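Local atomic coordinates of 1-acyl-sn-glycerol-3-phosphate acyltransferase (Thermotoga maritima, PDB entry 5KYM), a protein that catalyses acyl transfer to 1-acyl-sn-glycerol 3-phosphate (lysophosphatidic acid), yielding phosphatidic acid, at the membrane. Residues A[12-17]-A[200-205]; A[18-23]-A[57-62]; A[139-144]-A[149-154]. All blocks are in the same frame, centred on the assembly; numbering follows the deposited sequence.

Contact 1. Residues A[12-17]-A[200-205]; sequences YFYFIA and WTFTPG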
loop_
_atom_site.group_PDB
_atom_site.type_symbol
_atom_site.label_atom_id
_atom_site.label_comp_id
_atom_site.label_asym_id
_atom_site.label_seq_id
_atom_site.Cartn_x
_atom_site.Cartn_y
_atom_site.Cartn_z
ATOM N N TYR A 12 -13.748 -6.156 17.122
ATOM C CA TYR A 12 -14.004 -4.742 16.928
ATOM C C TYR A 12 -13.431 -4.275 15.583
ATOM O O TYR A 12 -14.139 -3.588 14.802
ATOM C CB TYR A 12 -13.398 -3.976 18.125
ATOM C CG TYR A 12 -13.479 -2.485 18.126
ATOM C CD1 TYR A 12 -14.648 -1.820 18.466
ATOM C CD2 TYR A 12 -12.336 -1.728 17.884
ATOM C CE1 TYR A 12 -14.689 -0.417 18.506
ATOM C CE2 TYR A 12 -12.334 -0.331 17.930
ATOM C CZ TYR A 12 -13.508 0.345 18.242
ATOM O OH TYR A 12 -13.471 1.733 18.243
ATOM N N PHE A 13 -12.200 -4.684 15.250
ATOM C CA PHE A 13 -11.684 -4.263 13.960
ATOM C C PHE A 13 -12.502 -4.801 12.784
ATOM O O PHE A 13 -12.858 -4.027 11.909
ATOM C CB PHE A 13 -10.209 -4.597 13.759
ATOM C CG PHE A 13 -9.671 -4.122 12.445
ATOM C CD1 PHE A 13 -9.295 -2.803 12.293
ATOM C CD2 PHE A 13 -9.579 -4.960 11.371
ATOM C CE1 PHE A 13 -8.838 -2.323 11.063
ATOM C CE2 PHE A 13 -9.119 -4.506 10.160
ATOM C CZ PHE A 13 -8.772 -3.177 9.990
ATOM N N TYR A 14 -12.771 -6.111 12.743
ATOM C CA TYR A 14 -13.427 -6.683 11.576
ATOM C C TYR A 14 -14.838 -6.154 11.453
ATOM O O TYR A 14 -15.299 -5.871 10.339
ATOM C CB TYR A 14 -13.367 -8.219 11.551
ATOM C CG TYR A 14 -11.992 -8.768 11.222
ATOM C CD1 TYR A 14 -11.335 -8.387 10.048
ATOM C CD2 TYR A 14 -11.352 -9.640 12.069
ATOM C CE1 TYR A 14 -10.081 -8.870 9.723
ATOM C CE2 TYR A 14 -10.117 -10.162 11.774
ATOM C CZ TYR A 14 -9.458 -9.783 10.593
ATOM O OH TYR A 14 -8.159 -10.256 10.310
ATOM N N PHE A 15 -15.512 -5.974 12.574
ATOM C CA PHE A 15 -16.870 -5.510 12.521
ATOM C C PHE A 15 -16.913 -4.096 11.894
ATOM O O PHE A 15 -17.519 -3.883 10.846
ATOM C CB PHE A 15 -17.476 -5.491 13.903
ATOM C CG PHE A 15 -18.871 -4.957 13.923
ATOM C CD1 PHE A 15 -19.915 -5.704 13.408
ATOM C CD2 PHE A 15 -19.137 -3.686 14.425
ATOM C CE1 PHE A 15 -21.189 -5.216 13.399
ATOM C CE2 PHE A 15 -20.437 -3.181 14.426
ATOM C CZ PHE A 15 -21.451 -3.957 13.905
ATOM N N ILE A 16 -16.222 -3.161 12.523
ATOM C CA ILE A 16 -16.165 -1.813 12.042
ATOM C C ILE A 16 -15.632 -1.730 10.629
ATOM O O ILE A 16 -16.215 -1.084 9.786
ATOM C CB ILE A 16 -15.283 -0.938 12.960
ATOM C CG1 ILE A 16 -16.009 -0.714 14.272
ATOM C CG2 ILE A 16 -14.975 0.433 12.317
ATOM C CD1 ILE A 16 -15.071 -0.331 15.386
ATOM N N ALA A 17 -14.513 -2.375 10.377
ATOM C CA ALA A 17 -13.927 -2.402 9.038
ATOM C C ALA A 17 -14.886 -2.907 7.963
ATOM O O ALA A 17 -14.856 -2.411 6.838
ATOM C CB ALA A 17 -12.687 -3.255 9.031
ATOM N N TRP A 200 -4.336 -14.143 12.168
ATOM C CA TRP A 200 -5.641 -13.563 11.828
ATOM C C TRP A 200 -6.103 -12.552 12.866
ATOM O O TRP A 200 -7.109 -11.863 12.608
ATOM C CB TRP A 200 -6.747 -14.619 11.787
ATOM C CG TRP A 200 -6.708 -15.690 10.732
ATOM C CD1 TRP A 200 -5.907 -15.752 9.645
ATOM C CD2 TRP A 200 -7.578 -16.836 10.654
ATOM N NE1 TRP A 200 -6.177 -16.885 8.920
ATOM C CE2 TRP A 200 -7.213 -17.558 9.505
ATOM C CE3 TRP A 200 -8.638 -17.321 11.450
ATOM C CZ2 TRP A 200 -7.858 -18.741 9.128
ATOM C CZ3 TRP A 200 -9.269 -18.510 11.080
ATOM C CH2 TRP A 200 -8.878 -19.203 9.932
ATOM N N THR A 201 -5.445 -12.527 14.043
ATOM C CA THR A 201 -5.658 -11.533 15.101
ATOM C C THR A 201 -4.679 -10.376 15.099
ATOM O O THR A 201 -3.535 -10.493 14.669
ATOM C CB THR A 201 -5.557 -12.133 16.550
ATOM O OG1 THR A 201 -4.208 -12.512 16.905
ATOM C CG2 THR A 201 -6.486 -13.273 16.686
ATOM N N PHE A 202 -5.126 -9.265 15.683
ATOM C CA PHE A 202 -4.328 -8.055 15.801
ATOM C C PHE A 202 -3.721 -7.934 17.183
ATOM O O PHE A 202 -4.184 -8.575 18.105
ATOM C CB PHE A 202 -5.232 -6.872 15.545
ATOM C CG PHE A 202 -5.731 -6.794 14.126
ATOM C CD1 PHE A 202 -4.987 -6.157 13.147
ATOM C CD2 PHE A 202 -6.943 -7.376 13.767
ATOM C CE1 PHE A 202 -5.454 -6.085 11.857
ATOM C CE2 PHE A 202 -7.380 -7.339 12.448
ATOM C CZ PHE A 202 -6.654 -6.672 11.512
ATOM N N THR A 203 -2.656 -7.146 17.310
ATOM C CA THR A 203 -2.124 -6.684 18.597
ATOM C C THR A 203 -1.670 -5.264 18.388
ATOM O O THR A 203 -0.890 -5.033 17.482
ATOM C CB THR A 203 -0.858 -7.461 19.060
ATOM O OG1 THR A 203 0.200 -7.236 18.162
ATOM C CG2 THR A 203 -1.031 -8.985 19.062
ATOM N N PRO A 204 -2.109 -4.293 19.205
ATOM C CA PRO A 204 -1.664 -2.909 18.938
ATOM C C PRO A 204 -0.157 -2.692 19.031
ATOM O O PRO A 204 0.545 -3.512 19.617
ATOM C CB PRO A 204 -2.347 -2.108 20.031
ATOM C CG PRO A 204 -3.536 -2.899 20.347
ATOM C CD PRO A 204 -3.076 -4.351 20.293
ATOM N N GLY A 205 0.297 -1.559 18.482
ATOM C CA GLY A 205 1.725 -1.152 18.448
ATOM C C GLY A 205 1.951 0.047 17.574
ATOM O O GLY A 205 1.061 0.473 16.887
#

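Contact 2. Residues A[18-23]-A[57-62]; sequences TVYIVF and FTWLFS. With HGX (1-heptadecanoyl-2-tridecanoyl-3-glycerol-phosphonyl choline), chain D.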
loop_
_atom_site.group_PDB
_atom_site.type_symbol
_atom_site.label_atom_id
_atom_site.label_comp_id
_atom_site.label_asym_id
_atom_site.label_seq_id
_atom_site.Cartn_x
_atom_site.Cartn_y
_atom_site.Cartn_z
ATOM N N THR A 18 -15.728 -3.879 8.292
ATOM C CA THR A 18 -16.622 -4.451 7.306
ATOM C C THR A 18 -17.819 -3.554 7.068
ATOM O O THR A 18 -18.158 -3.222 5.941
ATOM C CB THR A 18 -17.106 -5.814 7.752
ATOM O OG1 THR A 18 -15.982 -6.640 8.019
ATOM C CG2 THR A 18 -17.908 -6.438 6.620
ATOM N N VAL A 19 -18.454 -3.142 8.144
ATOM C CA VAL A 19 -19.513 -2.166 8.015
ATOM C C VAL A 19 -19.026 -0.894 7.324
ATOM O O VAL A 19 -19.757 -0.296 6.550
ATOM C CB VAL A 19 -20.143 -1.807 9.373
ATOM C CG1 VAL A 19 -21.145 -0.692 9.195
ATOM C CG2 VAL A 19 -20.857 -3.003 9.962
ATOM N N TYR A 20 -17.801 -0.475 7.605
ATOM C CA TYR A 20 -17.311 0.772 7.055
ATOM C C TYR A 20 -17.079 0.593 5.546
ATOM O O TYR A 20 -17.631 1.392 4.719
ATOM C CB TYR A 20 -16.079 1.245 7.805
ATOM C CG TYR A 20 -15.555 2.626 7.430
ATOM C CD1 TYR A 20 -14.765 2.797 6.310
ATOM C CD2 TYR A 20 -15.765 3.724 8.227
ATOM C CE1 TYR A 20 -14.257 4.035 5.968
ATOM C CE2 TYR A 20 -15.236 4.968 7.897
ATOM C CZ TYR A 20 -14.489 5.144 6.750
ATOM O OH TYR A 20 -13.926 6.357 6.293
ATOM N N ILE A 21 -16.338 -0.461 5.160
ATOM C CA ILE A 21 -16.038 -0.663 3.731
ATOM C C ILE A 21 -17.303 -0.922 2.917
ATOM O O ILE A 21 -17.438 -0.380 1.863
ATOM C CB ILE A 21 -14.998 -1.742 3.454
ATOM C CG1 ILE A 21 -13.649 -1.335 4.024
ATOM C CG2 ILE A 21 -14.755 -1.881 1.959
ATOM C CD1 ILE A 21 -12.615 -2.479 4.018
ATOM N N VAL A 22 -18.241 -1.694 3.422
ATOM C CA VAL A 22 -19.393 -2.123 2.622
ATOM C C VAL A 22 -20.480 -1.046 2.605
ATOM O O VAL A 22 -20.814 -0.538 1.551
ATOM C CB VAL A 22 -19.884 -3.525 3.096
ATOM C CG1 VAL A 22 -21.298 -3.810 2.679
ATOM C CG2 VAL A 22 -18.908 -4.623 2.621
ATOM N N PHE A 23 -20.992 -0.666 3.760
ATOM C CA PHE A 23 -22.136 0.247 3.802
ATOM C C PHE A 23 -21.735 1.707 3.633
ATOM O O PHE A 23 -22.283 2.401 2.800
ATOM C CB PHE A 23 -22.990 0.041 5.069
ATOM C CG PHE A 23 -23.542 -1.356 5.192
ATOM C CD1 PHE A 23 -22.781 -2.368 5.767
ATOM C CD2 PHE A 23 -24.800 -1.656 4.739
ATOM C CE1 PHE A 23 -23.244 -3.671 5.851
ATOM C CE2 PHE A 23 -25.291 -2.954 4.827
ATOM C CZ PHE A 23 -24.508 -3.967 5.381
ATOM N N PHE A 57 -5.945 2.410 11.222
ATOM C CA PHE A 57 -4.989 2.251 12.280
ATOM C C PHE A 57 -5.576 2.755 13.588
ATOM O O PHE A 57 -5.219 2.222 14.642
ATOM C CB PHE A 57 -3.633 2.843 11.923
ATOM C CG PHE A 57 -2.962 2.090 10.864
ATOM C CD1 PHE A 57 -3.344 2.261 9.560
ATOM C CD2 PHE A 57 -2.039 1.129 11.162
ATOM C CE1 PHE A 57 -2.814 1.484 8.561
ATOM C CE2 PHE A 57 -1.508 0.312 10.156
ATOM C CZ PHE A 57 -1.906 0.499 8.850
ATOM N N THR A 58 -6.516 3.704 13.548
ATOM C CA THR A 58 -7.147 4.148 14.804
ATOM C C THR A 58 -8.039 3.068 15.358
ATOM O O THR A 58 -8.005 2.806 16.543
ATOM C CB THR A 58 -7.916 5.461 14.724
ATOM O OG1 THR A 58 -9.215 5.212 14.238
ATOM C CG2 THR A 58 -7.245 6.464 13.876
ATOM N N TRP A 59 -8.771 2.370 14.509
ATOM C CA TRP A 59 -9.511 1.221 14.997
ATOM C C TRP A 59 -8.645 0.156 15.729
ATOM O O TRP A 59 -9.152 -0.646 16.505
ATOM C CB TRP A 59 -10.279 0.583 13.868
ATOM C CG TRP A 59 -11.081 1.506 13.145
ATOM C CD1 TRP A 59 -11.633 2.636 13.600
ATOM C CD2 TRP A 59 -11.486 1.385 11.802
ATOM N NE1 TRP A 59 -12.348 3.274 12.610
ATOM C CE2 TRP A 59 -12.290 2.497 11.496
ATOM C CE3 TRP A 59 -11.247 0.437 10.807
ATOM C CZ2 TRP A 59 -12.861 2.683 10.237
ATOM C CZ3 TRP A 59 -11.805 0.623 9.552
ATOM C CH2 TRP A 59 -12.587 1.728 9.268
ATOM N N LEU A 60 -7.354 0.118 15.411
ATOM C CA LEU A 60 -6.372 -0.758 16.090
ATOM C C LEU A 60 -5.612 -0.084 17.244
ATOM O O LEU A 60 -4.742 -0.715 17.876
ATOM C CB LEU A 60 -5.386 -1.357 15.060
ATOM C CG LEU A 60 -6.104 -2.198 14.001
ATOM C CD1 LEU A 60 -5.230 -2.516 12.827
ATOM C CD2 LEU A 60 -6.606 -3.486 14.590
ATOM N N PHE A 61 -5.959 1.154 17.568
ATOM C CA PHE A 61 -5.230 1.882 18.631
ATOM C C PHE A 61 -3.713 1.783 18.405
ATOM O O PHE A 61 -2.956 1.492 19.336
ATOM C CB PHE A 61 -5.624 1.356 20.040
ATOM C CG PHE A 61 -7.123 1.330 20.258
ATOM C CD1 PHE A 61 -7.792 2.465 20.635
ATOM C CD2 PHE A 61 -7.867 0.181 20.000
ATOM C CE1 PHE A 61 -9.156 2.485 20.740
ATOM C CE2 PHE A 61 -9.233 0.166 20.106
ATOM C CZ PHE A 61 -9.878 1.328 20.458
ATOM N N SER A 62 -3.299 2.010 17.147
ATOM C CA SER A 62 -1.923 1.889 16.699
ATOM C C SER A 62 -1.487 3.184 16.066
ATOM O O SER A 62 -2.186 3.631 15.147
ATOM C CB SER A 62 -1.837 0.745 15.696
ATOM O OG SER A 62 -1.969 -0.528 16.343
HETATM O O11 HGX D . -13.758 6.583 12.874
HETATM C C11 HGX D . -14.903 6.591 12.399
HETATM C C12 HGX D . -15.541 5.324 11.867
HETATM C C13 HGX D . -17.051 5.254 12.079
HETATM C C14 HGX D . -17.630 3.929 11.562
HETATM C C15 HGX D . -18.833 3.456 12.381
HETATM C C16 HGX D . -19.411 2.075 12.014
HETATM C C17 HGX D . -20.168 1.458 13.199
HETATM C C18 HGX D . -21.121 0.316 12.851
HETATM O O3 HGX D . -15.682 7.821 12.328
HETATM C C3 HGX D . -15.151 9.102 11.948
HETATM C C2 HGX D . -15.457 10.202 12.996
HETATM C C1 HGX D . -14.201 10.998 13.471
HETATM O O3P HGX D . -12.921 10.323 13.393
HETATM O O2 HGX D . -16.201 9.643 14.113
HETATM C C31 HGX D . -17.664 9.821 14.066
HETATM O O31 HGX D . -18.074 10.898 14.468
HETATM C C32 HGX D . -18.656 8.781 13.523
HETATM C C33 HGX D . -19.281 7.829 14.553
HETATM C C34 HGX D . -20.447 7.001 13.973
HETATM C C35 HGX D . -20.769 5.749 14.811
HETATM C C36 HGX D . -22.263 5.413 14.963
HETATM C C37 HGX D . -22.587 4.083 15.687
HETATM C C38 HGX D . -24.082 3.969 16.104
HETATM C C39 HGX D . -24.599 2.557 16.499
HETATM C C40 HGX D . -26.040 2.511 17.051
HETATM O O1 HGX D . -11.435 12.388 13.423
HETATM P P1 HGX D . -11.537 10.997 12.839
HETATM O O4 HGX D . -11.515 10.871 11.335
HETATM O O5 HGX D . -10.312 10.061 13.392
HETATM C C4 HGX D . -9.165 10.521 14.131
HETATM C C5 HGX D . -8.074 11.048 13.199
#

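Contact 3. Residues A[139-144]-A[149-154]; sequences REAIEK and VTFIVF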
loop_
_atom_site.group_PDB
_atom_site.type_symbol
_atom_site.label_atom_id
_atom_site.label_comp_id
_atom_site.label_asym_id
_atom_site.label_seq_id
_atom_site.Cartn_x
_atom_site.Cartn_y
_atom_site.Cartn_z
ATOM N N ARG A 139 1.317 -6.134 -18.498
ATOM C CA ARG A 139 0.888 -5.271 -19.605
ATOM C C ARG A 139 -0.117 -4.198 -19.177
ATOM O O ARG A 139 0.031 -3.049 -19.630
ATOM C CB ARG A 139 0.304 -6.113 -20.760
ATOM C CG ARG A 139 0.068 -5.382 -22.090
ATOM C CD ARG A 139 -0.424 -6.323 -23.192
ATOM N NE ARG A 139 0.415 -7.525 -23.333
ATOM C CZ ARG A 139 1.629 -7.578 -23.906
ATOM N NH1 ARG A 139 2.204 -6.493 -24.430
ATOM N NH2 ARG A 139 2.292 -8.736 -23.956
ATOM N N GLU A 140 -1.099 -4.539 -18.314
ATOM C CA GLU A 140 -2.104 -3.529 -17.847
ATOM C C GLU A 140 -1.469 -2.475 -16.945
ATOM O O GLU A 140 -1.766 -1.269 -17.071
ATOM C CB GLU A 140 -3.256 -4.090 -17.021
ATOM C CG GLU A 140 -4.015 -5.280 -17.525
ATOM C CD GLU A 140 -4.786 -5.911 -16.381
ATOM O OE1 GLU A 140 -5.531 -5.148 -15.716
ATOM O OE2 GLU A 140 -4.626 -7.146 -16.125
ATOM N N ALA A 141 -0.637 -2.948 -16.015
ATOM C CA ALA A 141 0.142 -2.089 -15.145
ATOM C C ALA A 141 0.933 -1.093 -15.989
ATOM O O ALA A 141 0.787 0.108 -15.817
ATOM C CB ALA A 141 1.073 -2.920 -14.286
ATOM N N ILE A 142 1.715 -1.600 -16.945
ATOM C CA ILE A 142 2.479 -0.750 -17.867
ATOM C C ILE A 142 1.555 0.249 -18.571
ATOM O O ILE A 142 1.847 1.455 -18.692
ATOM C CB ILE A 142 3.242 -1.548 -18.934
ATOM C CG1 ILE A 142 4.372 -2.355 -18.299
ATOM C CG2 ILE A 142 3.863 -0.596 -19.945
ATOM C CD1 ILE A 142 5.471 -2.827 -19.249
ATOM N N GLU A 143 0.416 -0.277 -19.038
ATOM C CA GLU A 143 -0.552 0.509 -19.800
ATOM C C GLU A 143 -1.204 1.572 -18.920
ATOM O O GLU A 143 -1.133 2.771 -19.241
ATOM C CB GLU A 143 -1.553 -0.416 -20.514
ATOM C CG GLU A 143 -1.013 -1.250 -21.711
ATOM C CD GLU A 143 0.084 -0.582 -22.588
ATOM O OE1 GLU A 143 -0.300 0.488 -23.137
ATOM O OE2 GLU A 143 1.269 -1.131 -22.717
ATOM N N LYS A 144 -1.780 1.147 -17.793
ATOM C CA LYS A 144 -2.229 2.072 -16.748
ATOM C C LYS A 144 -1.204 3.131 -16.332
ATOM O O LYS A 144 -1.558 4.309 -16.207
ATOM C CB LYS A 144 -2.684 1.316 -15.495
ATOM C CG LYS A 144 -4.021 0.689 -15.687
ATOM C CD LYS A 144 -4.408 -0.390 -14.682
ATOM C CE LYS A 144 -5.830 -0.832 -15.022
ATOM N NZ LYS A 144 -6.280 -2.024 -14.264
ATOM N N VAL A 149 -1.823 6.343 -13.926
ATOM C CA VAL A 149 -2.177 5.762 -12.623
ATOM C C VAL A 149 -0.931 5.561 -11.738
ATOM O O VAL A 149 0.101 5.041 -12.205
ATOM C CB VAL A 149 -2.852 4.376 -12.790
ATOM C CG1 VAL A 149 -3.212 3.802 -11.426
ATOM C CG2 VAL A 149 -4.079 4.441 -13.697
ATOM N N THR A 150 -1.045 5.940 -10.454
ATOM C CA THR A 150 -0.002 5.614 -9.471
ATOM C C THR A 150 -0.108 4.137 -9.106
ATOM O O THR A 150 -1.185 3.646 -8.896
ATOM C CB THR A 150 -0.111 6.504 -8.213
ATOM O OG1 THR A 150 0.412 7.798 -8.481
ATOM C CG2 THR A 150 0.723 5.996 -7.049
ATOM N N PHE A 151 1.009 3.453 -9.003
ATOM C CA PHE A 151 1.018 2.076 -8.549
ATOM C C PHE A 151 1.733 1.916 -7.235
ATOM O O PHE A 151 2.525 2.781 -6.843
ATOM C CB PHE A 151 1.672 1.141 -9.587
ATOM C CG PHE A 151 0.682 0.450 -10.425
ATOM C CD1 PHE A 151 -0.016 1.179 -11.426
ATOM C CD2 PHE A 151 0.348 -0.889 -10.184
ATOM C CE1 PHE A 151 -1.015 0.573 -12.163
ATOM C CE2 PHE A 151 -0.647 -1.505 -10.961
ATOM C CZ PHE A 151 -1.326 -0.766 -11.935
ATOM N N ILE A 152 1.441 0.798 -6.567
ATOM C CA ILE A 152 2.050 0.427 -5.293
ATOM C C ILE A 152 2.435 -0.985 -5.459
ATOM O O ILE A 152 1.589 -1.817 -5.744
ATOM C CB ILE A 152 1.057 0.545 -4.107
ATOM C CG1 ILE A 152 0.493 1.971 -4.027
ATOM C CG2 ILE A 152 1.707 0.160 -2.783
ATOM C CD1 ILE A 152 -0.630 2.158 -3.041
ATOM N N VAL A 153 3.709 -1.259 -5.287
ATOM C CA VAL A 153 4.323 -2.505 -5.761
ATOM C C VAL A 153 5.199 -3.088 -4.616
ATOM O O VAL A 153 5.889 -2.332 -3.939
ATOM C CB VAL A 153 5.083 -2.146 -7.072
ATOM C CG1 VAL A 153 6.277 -3.037 -7.356
ATOM C CG2 VAL A 153 4.117 -2.133 -8.240
ATOM N N PHE A 154 5.103 -4.403 -4.368
ATOM C CA PHE A 154 5.853 -5.060 -3.310
ATOM C C PHE A 154 6.842 -6.011 -3.930
ATOM O O PHE A 154 6.582 -7.184 -4.021
ATOM C CB PHE A 154 4.898 -5.790 -2.353
ATOM C CG PHE A 154 4.017 -4.872 -1.570
ATOM C CD1 PHE A 154 4.532 -4.028 -0.625
ATOM C CD2 PHE A 154 2.695 -4.930 -1.696
ATOM C CE1 PHE A 154 3.705 -3.173 0.097
ATOM C CE2 PHE A 154 1.833 -4.095 -0.966
ATOM C CZ PHE A 154 2.340 -3.207 -0.073
#

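Contact 1. Residues A[12-17]-A[200-205]
Phe-13, on the long N-terminal helix 2-34, meets Phe-202 of the loop between helix 191-194 and strand 207-211, and its side chain can be followed outward atom by atom. The CB of Phe-13 lies 4.2 Å from CE2 of Phe-202, at the margin of contact. At the ring, CG of Phe-13 is 3.9 Å from the same CE2, and the approach is closest at CD2 of Phe-13, 3.4 Å from CZ of Phe-202. Further out, CE2 of Phe-13 remains 3.5 Å from that CZ. The two side chains run nearly at right angles, and their ring planes are inclined at 54°, an oblique meeting. With CG anti to the backbone N (chi1 -178°), the Phe-13 ring projects off the helix to this loop, while Ala-17 CB, one turn on, lies over the rim of its opposite face. Shortened to an alanine here, the side chain would probably open a gap beside CZ of Phe-202 and take one ring out of the cluster, leaving Tyr-14 as the aromatic partner from this helix. Tyr-14 completes that aromatic cluster: CE2 of Phe-202 lies over one face of its ring, 3.7 Å from CZ of Tyr-14. Beyond the ring, Tyr-14 OH donates to the backbone O of Trp-200 at 3.0 Å, the oxygen sitting at the ring's edge and the donor tilted 29° from the carbonyl plane. Leu-60 and Met-88 also pack against Phe-202. The contact is thus mostly apolar, with one phenol-to-carbonyl hydrogen bond between the segments; Thr-10 OG1 adds a second link from the helix, to Phe-202 N.

Contact 2. Residues A[18-23]-A[57-62]
Tyr-20 and Trp-59 carry this contact between helices 2-34 and 38-59, and the second segment leads to their meeting place as helix 38-59 comes to its end. Phe-57 turns its side chain to Met-88 and Leu-194, but its carbonyl oxygen later serves the helix terminus. Thr-58 likewise acts through its backbone O. At Trp-59, CG is anti to the carbonyl carbon (chi1 -52°), and the indole reaches across to helix 2-34 with its six-membered ring leading. CH2 of Trp-59 stands 3.6 Å from CG of Tyr-20, over one face of the phenol, while CZ2 of Trp-59 is 3.7 Å from CD2 of Tyr-20. With planes at 65° and centroids 5.1 Å apart, this is an edge-to-face pair in which the indole presents the edge. Ile-16 and Ala-17 pack on the same indole. A bound phospholipid runs alongside both rings: its C14 lies at the edge of the phenol, 3.8 Å from CD2 of Tyr-20, and its O11 is in the indole plane, 3.6 Å from NE1 of Trp-59. Leu-60 then leads to Phe-61, whose positive phi (49°) breaks the helix. Phe-61 N bonds to Thr-58 O at 2.8 Å, and Ser-62 N reaches back to Phe-57 O at 3.2 Å, which together make a Schellman motif. Arg-55, hydrogen-bonded to the lipid through NE and weakly to Tyr-20 OH through NH1, belongs to the same pocket. The two helices form an N-terminal two-helix motif, and the lipid beside their aromatic contact is consistent with its positioning the active site within the bilayer.

Contact 3. Residues A[139-144]-A[149-154]
Phe-151 packs against Ala-141 and Lys-144 in a helix-turn-strand unit: helix 137-147 leads through a short turn into strand 151-153, an outermost strand of the mixed sheet, which runs parallel to strand 79-82. The closely packed part gathers round the phenylalanine ring. Its CZ approaches CA of Ala-141 at 3.8 Å, and the methyl CB of Ala-141 is 4.0 Å from the same CZ. On the next turn of the helix, CB of Lys-144 comes in at the ring's edge, near its plane, 3.8 Å from CE1 of Phe-151. Val-149 adds its CG2 branch, 3.9 Å from CB of Lys-144, so the lysine's CB is shared by valine and phenylalanine. Val-124 of strand 124-125 also touches Phe-151 and Lys-144, extending this apolar patch beyond the two segments. With CG anti to the carbonyl carbon (chi1 -76°) and the chain extended beyond it, the lysine stays near the ring as far as CD, 4.1 Å from CZ of Phe-151, and only its end leads away. This polar side is held by other partners: NZ of Lys-144 is hydrogen-bonded to the backbone oxygens of Gly-123 and Asn-122 and forms a salt bridge with OE1 of Glu-140 at 3.5 Å. Of the lysine side chain, the aliphatic part packs on the ring. The solvent side is marked by the exposed Glu-143, its OE2 paired with Lys-146, which makes no contact with 149-154. Where the two segments lie nearest, Val-149 N donates to Lys-144 O at 3.1 Å: the bond is nearly straight at 173°, yet the nitrogen sits 39° above the carbonyl plane.

Contacts 1 and 2 are neighbours, their centres about 8 Å apart, and both draw on helix 2-34. They touch directly: Ile-16 CG2 packs 3.5 Å from Trp-59 CE2, and Ser-62 OG probably hydrogen-bonds to Gly-205 N. Along the chain, contact 2 is nested inside the loop that contact 1 closes. Contact 3 is nested there too, but follows contact 2 in series and lies across the chain's centre, about 29 Å from contact 1 and about 27 Å from contact 2, centre to centre. Contacts 1 and 2 thus tie the lipid-binding helices to each other and to the alpha-beta domain, while contact 3 belongs to the far edge of that domain's sheet.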